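Local coordinates for protein LC-Est1C (Uncultured organism, PDB 3WYD) that hydrolyses carboxylic esters as the C-terminal esterase domain, of alpha/beta-hydrolase fold, of a metagenome-derived enzyme with a long N-terminal extension, at residues 26-40 with 62-74. Numbering follows the deposited sequence.
Sequences YVPTTYDGTKAFPLV and FMIEAENRGYIVA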
# COMPACT_ATOMS: atom_id res chain seq x y z
N TYR A 26 -19.82 12.14 3.43
CA TYR A 26 -20.19 13.56 3.32
C TYR A 26 -21.43 13.71 2.49
O TYR A 26 -21.51 13.22 1.37
CB TYR A 26 -19.08 14.41 2.67
CG TYR A 26 -19.42 15.89 2.71
CD1 TYR A 26 -19.24 16.62 3.89
CD2 TYR A 26 -20.09 16.51 1.66
CE1 TYR A 26 -19.63 17.96 3.96
CE2 TYR A 26 -20.51 17.83 1.73
CZ TYR A 26 -20.29 18.54 2.91
OH TYR A 26 -20.70 19.85 2.99
N VAL A 27 -22.43 14.46 3.01
CA VAL A 27 -23.71 14.69 2.30
C VAL A 27 -23.92 16.22 2.15
O VAL A 27 -23.93 16.95 3.16
CB VAL A 27 -24.89 14.05 3.09
CG1 VAL A 27 -26.25 14.36 2.45
CG2 VAL A 27 -24.73 12.55 3.18
N PRO A 28 -23.98 16.72 0.90
CA PRO A 28 -24.10 18.17 0.71
C PRO A 28 -25.35 18.75 1.34
O PRO A 28 -26.34 18.05 1.51
CB PRO A 28 -24.18 18.36 -0.80
CG PRO A 28 -23.53 17.13 -1.34
CD PRO A 28 -23.81 16.03 -0.39
N THR A 29 -25.25 20.00 1.75
CA THR A 29 -26.39 20.67 2.35
C THR A 29 -27.59 20.70 1.42
O THR A 29 -28.72 20.87 1.87
CB THR A 29 -26.04 22.12 2.77
OG1 THR A 29 -25.70 22.88 1.61
CG2 THR A 29 -24.91 22.15 3.76
N THR A 30 -27.33 20.63 0.11
CA THR A 30 -28.36 20.73 -0.93
C THR A 30 -29.14 19.42 -1.18
O THR A 30 -30.15 19.41 -1.92
CB THR A 30 -27.73 21.17 -2.27
OG1 THR A 30 -26.58 20.35 -2.53
CG2 THR A 30 -27.31 22.62 -2.24
N TYR A 31 -28.65 18.31 -0.64
CA TYR A 31 -29.33 17.02 -0.78
C TYR A 31 -30.56 16.95 0.13
O TYR A 31 -30.47 17.20 1.33
CB TYR A 31 -28.37 15.84 -0.48
CG TYR A 31 -29.04 14.48 -0.57
CD1 TYR A 31 -29.12 13.79 -1.79
CD2 TYR A 31 -29.59 13.88 0.55
CE1 TYR A 31 -29.75 12.57 -1.87
CE2 TYR A 31 -30.19 12.62 0.49
CZ TYR A 31 -30.27 11.96 -0.74
OH TYR A 31 -30.91 10.75 -0.78
N ASP A 32 -31.72 16.66 -0.45
CA ASP A 32 -32.91 16.50 0.38
C ASP A 32 -33.67 15.20 0.16
O ASP A 32 -34.81 15.06 0.61
CB ASP A 32 -33.86 17.70 0.24
CG ASP A 32 -34.38 17.89 -1.17
OD1 ASP A 32 -34.23 16.96 -1.99
OD2 ASP A 32 -34.96 18.96 -1.46
N GLY A 33 -33.06 14.26 -0.55
CA GLY A 33 -33.71 12.99 -0.83
C GLY A 33 -34.73 13.01 -1.95
O GLY A 33 -35.30 11.96 -2.27
N THR A 34 -34.90 14.16 -2.61
CA THR A 34 -35.87 14.30 -3.71
C THR A 34 -35.26 14.09 -5.10
O THR A 34 -36.00 13.90 -6.08
CB THR A 34 -36.63 15.68 -3.71
OG1 THR A 34 -35.77 16.76 -4.13
CG2 THR A 34 -37.27 16.00 -2.35
N LYS A 35 -33.93 14.20 -5.21
CA LYS A 35 -33.25 14.20 -6.51
C LYS A 35 -32.00 13.32 -6.37
O LYS A 35 -31.37 13.29 -5.31
CB LYS A 35 -32.79 15.61 -6.92
CG LYS A 35 -33.91 16.64 -7.14
CD LYS A 35 -33.44 17.77 -8.09
CE LYS A 35 -32.12 18.40 -7.63
NZ LYS A 35 -31.03 18.29 -8.65
N ALA A 36 -31.75 12.49 -7.38
CA ALA A 36 -30.53 11.71 -7.43
C ALA A 36 -29.30 12.61 -7.47
O ALA A 36 -29.23 13.60 -8.21
CB ALA A 36 -30.56 10.78 -8.65
N PHE A 37 -28.29 12.21 -6.68
CA PHE A 37 -27.02 12.91 -6.58
C PHE A 37 -25.88 12.02 -7.11
O PHE A 37 -25.95 10.77 -7.02
CB PHE A 37 -26.74 13.28 -5.11
CG PHE A 37 -27.19 14.67 -4.72
CD1 PHE A 37 -28.43 15.15 -5.10
CD2 PHE A 37 -26.34 15.51 -4.03
CE1 PHE A 37 -28.81 16.46 -4.80
CE2 PHE A 37 -26.70 16.85 -3.77
CZ PHE A 37 -27.96 17.30 -4.13
N PRO A 38 -24.80 12.67 -7.58
CA PRO A 38 -23.57 11.92 -7.89
C PRO A 38 -22.84 11.51 -6.62
O PRO A 38 -23.04 12.10 -5.56
CB PRO A 38 -22.73 12.93 -8.66
CG PRO A 38 -23.08 14.26 -7.93
CD PRO A 38 -24.59 14.12 -7.67
N LEU A 39 -22.07 10.43 -6.73
CA LEU A 39 -21.40 9.86 -5.62
C LEU A 39 -19.92 9.77 -5.98
O LEU A 39 -19.58 9.23 -7.04
CB LEU A 39 -21.93 8.46 -5.38
CG LEU A 39 -21.25 7.54 -4.37
CD1 LEU A 39 -21.16 8.21 -2.96
CD2 LEU A 39 -21.94 6.18 -4.30
N VAL A 40 -19.05 10.18 -5.07
CA VAL A 40 -17.60 9.91 -5.22
C VAL A 40 -17.11 9.00 -4.13
O VAL A 40 -17.36 9.22 -2.94
CB VAL A 40 -16.77 11.21 -5.18
CG1 VAL A 40 -15.29 10.90 -5.33
CG2 VAL A 40 -17.18 12.14 -6.22
N PHE A 62 -11.17 18.47 0.23
CA PHE A 62 -11.97 17.64 -0.66
C PHE A 62 -13.47 17.88 -0.47
O PHE A 62 -14.24 17.88 -1.44
CB PHE A 62 -11.61 16.17 -0.40
CG PHE A 62 -12.02 15.23 -1.51
CD1 PHE A 62 -11.16 14.95 -2.56
CD2 PHE A 62 -13.28 14.62 -1.48
CE1 PHE A 62 -11.56 14.06 -3.59
CE2 PHE A 62 -13.69 13.75 -2.51
CZ PHE A 62 -12.80 13.40 -3.51
N MET A 63 -13.89 18.07 0.77
CA MET A 63 -15.30 18.19 1.06
C MET A 63 -15.88 19.56 0.75
O MET A 63 -17.06 19.66 0.51
CB MET A 63 -15.59 17.80 2.52
CG MET A 63 -14.99 16.49 2.93
SD MET A 63 -15.59 15.10 1.90
CE MET A 63 -14.41 13.82 2.38
N ILE A 64 -15.03 20.59 0.70
CA ILE A 64 -15.40 21.90 0.12
C ILE A 64 -15.83 21.74 -1.33
O ILE A 64 -16.89 22.24 -1.73
CB ILE A 64 -14.25 22.90 0.26
CG1 ILE A 64 -13.90 23.06 1.74
CG2 ILE A 64 -14.64 24.26 -0.35
CD1 ILE A 64 -12.68 23.94 1.96
N GLU A 65 -15.05 20.99 -2.13
CA GLU A 65 -15.46 20.78 -3.50
C GLU A 65 -16.82 20.02 -3.52
O GLU A 65 -17.68 20.33 -4.34
CB GLU A 65 -14.41 19.99 -4.31
CG GLU A 65 -13.06 20.69 -4.47
CD GLU A 65 -13.06 21.83 -5.46
OE1 GLU A 65 -14.13 22.14 -6.03
OE2 GLU A 65 -11.98 22.41 -5.72
N ALA A 66 -16.94 18.94 -2.75
CA ALA A 66 -18.18 18.13 -2.75
C ALA A 66 -19.40 18.98 -2.40
O ALA A 66 -20.45 18.81 -2.99
CB ALA A 66 -18.08 16.96 -1.78
N GLU A 67 -19.27 19.85 -1.40
CA GLU A 67 -20.35 20.73 -1.01
C GLU A 67 -20.65 21.73 -2.11
O GLU A 67 -21.82 21.92 -2.48
CB GLU A 67 -19.93 21.45 0.28
CG GLU A 67 -20.94 22.53 0.74
CD GLU A 67 -22.34 21.99 0.90
OE1 GLU A 67 -22.53 20.89 1.47
OE2 GLU A 67 -23.27 22.78 0.60
N ASN A 68 -19.60 22.33 -2.67
CA ASN A 68 -19.80 23.36 -3.70
C ASN A 68 -20.49 22.78 -4.94
O ASN A 68 -21.35 23.42 -5.55
CB ASN A 68 -18.49 24.03 -4.07
CG ASN A 68 -17.98 24.95 -2.97
OD1 ASN A 68 -18.70 25.21 -2.00
ND2 ASN A 68 -16.74 25.40 -3.11
N ARG A 69 -20.16 21.54 -5.29
CA ARG A 69 -20.58 21.00 -6.57
C ARG A 69 -21.70 19.94 -6.41
O ARG A 69 -22.31 19.52 -7.40
CB ARG A 69 -19.38 20.39 -7.29
CG ARG A 69 -18.20 21.31 -7.44
CD ARG A 69 -17.09 20.59 -8.11
NE ARG A 69 -15.82 21.33 -8.09
CZ ARG A 69 -15.05 21.50 -9.15
NH1 ARG A 69 -15.47 21.14 -10.37
NH2 ARG A 69 -13.86 22.06 -9.00
N GLY A 70 -22.00 19.57 -5.17
CA GLY A 70 -23.14 18.70 -4.87
C GLY A 70 -22.90 17.21 -5.04
O GLY A 70 -23.74 16.51 -5.57
N TYR A 71 -21.79 16.73 -4.51
CA TYR A 71 -21.51 15.30 -4.49
C TYR A 71 -21.67 14.73 -3.11
O TYR A 71 -21.15 15.33 -2.16
CB TYR A 71 -20.03 15.05 -4.87
CG TYR A 71 -19.70 15.27 -6.32
CD1 TYR A 71 -19.55 16.56 -6.87
CD2 TYR A 71 -19.65 14.18 -7.19
CE1 TYR A 71 -19.29 16.73 -8.23
CE2 TYR A 71 -19.40 14.35 -8.53
CZ TYR A 71 -19.20 15.60 -9.06
OH TYR A 71 -18.90 15.77 -10.38
N ILE A 72 -22.28 13.55 -2.99
CA ILE A 72 -22.15 12.73 -1.80
C ILE A 72 -20.78 12.04 -1.90
O ILE A 72 -20.38 11.70 -3.03
CB ILE A 72 -23.26 11.66 -1.72
CG1 ILE A 72 -24.58 12.39 -1.46
CG2 ILE A 72 -23.00 10.67 -0.64
CD1 ILE A 72 -25.80 11.50 -1.54
N VAL A 73 -19.99 12.04 -0.82
CA VAL A 73 -18.66 11.37 -0.82
C VAL A 73 -18.69 10.24 0.19
O VAL A 73 -19.12 10.44 1.34
CB VAL A 73 -17.53 12.35 -0.43
CG1 VAL A 73 -16.15 11.64 -0.51
CG2 VAL A 73 -17.56 13.61 -1.32
N ALA A 74 -18.23 9.06 -0.19
CA ALA A 74 -17.98 7.99 0.77
C ALA A 74 -16.52 7.63 0.82
O ALA A 74 -15.88 7.44 -0.23
CB ALA A 74 -18.83 6.71 0.43
O HOH W 1 -17.68 21.21 3.19
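P38 and Y71 meet at right angles in the tightly packed part of the contact: CG of P38 stands 3.8 Å from the Y71 ring centroid and 23° off its normal, which qualifies as a CH-pi contact. V40 CG2 comes obliquely to the same ring, 3.3 Å from Y71 CD2, while Y71 OH is hydrogen-bonded to D213 of helix 205-213. Backbone bonds show that strand 72-74 is central here: V40 N donates to I72 O (2.9 Å) in parallel pairing, and Y26 N to V73 O (2.8 Å) in antiparallel pairing. Strand 72-76 thus lies between strands 37-43 and 23-26, the latter outermost within the chain, in the mixed sheet of an alpha/beta hydrolase. Packing gives way to polar grip at the more solvent-exposed side, around T29. With CG anti to the backbone N (chi1 174°) and a bend at chi2, E67 brings OE1 to Y26 OH (2.6 Å), and its syn lone pair to T29 N (2.9 Å); OE2 accepts from T29 OG1 (2.6 Å). The Y26 ring and this carboxylate are turned 78° apart. An alanine here would remove all three acceptor bonds, and would probably leave Y26 OH and the T29 amide and hydroxyl without their carboxylate mate and the P28-Y31 turn less firmly tied to the helix.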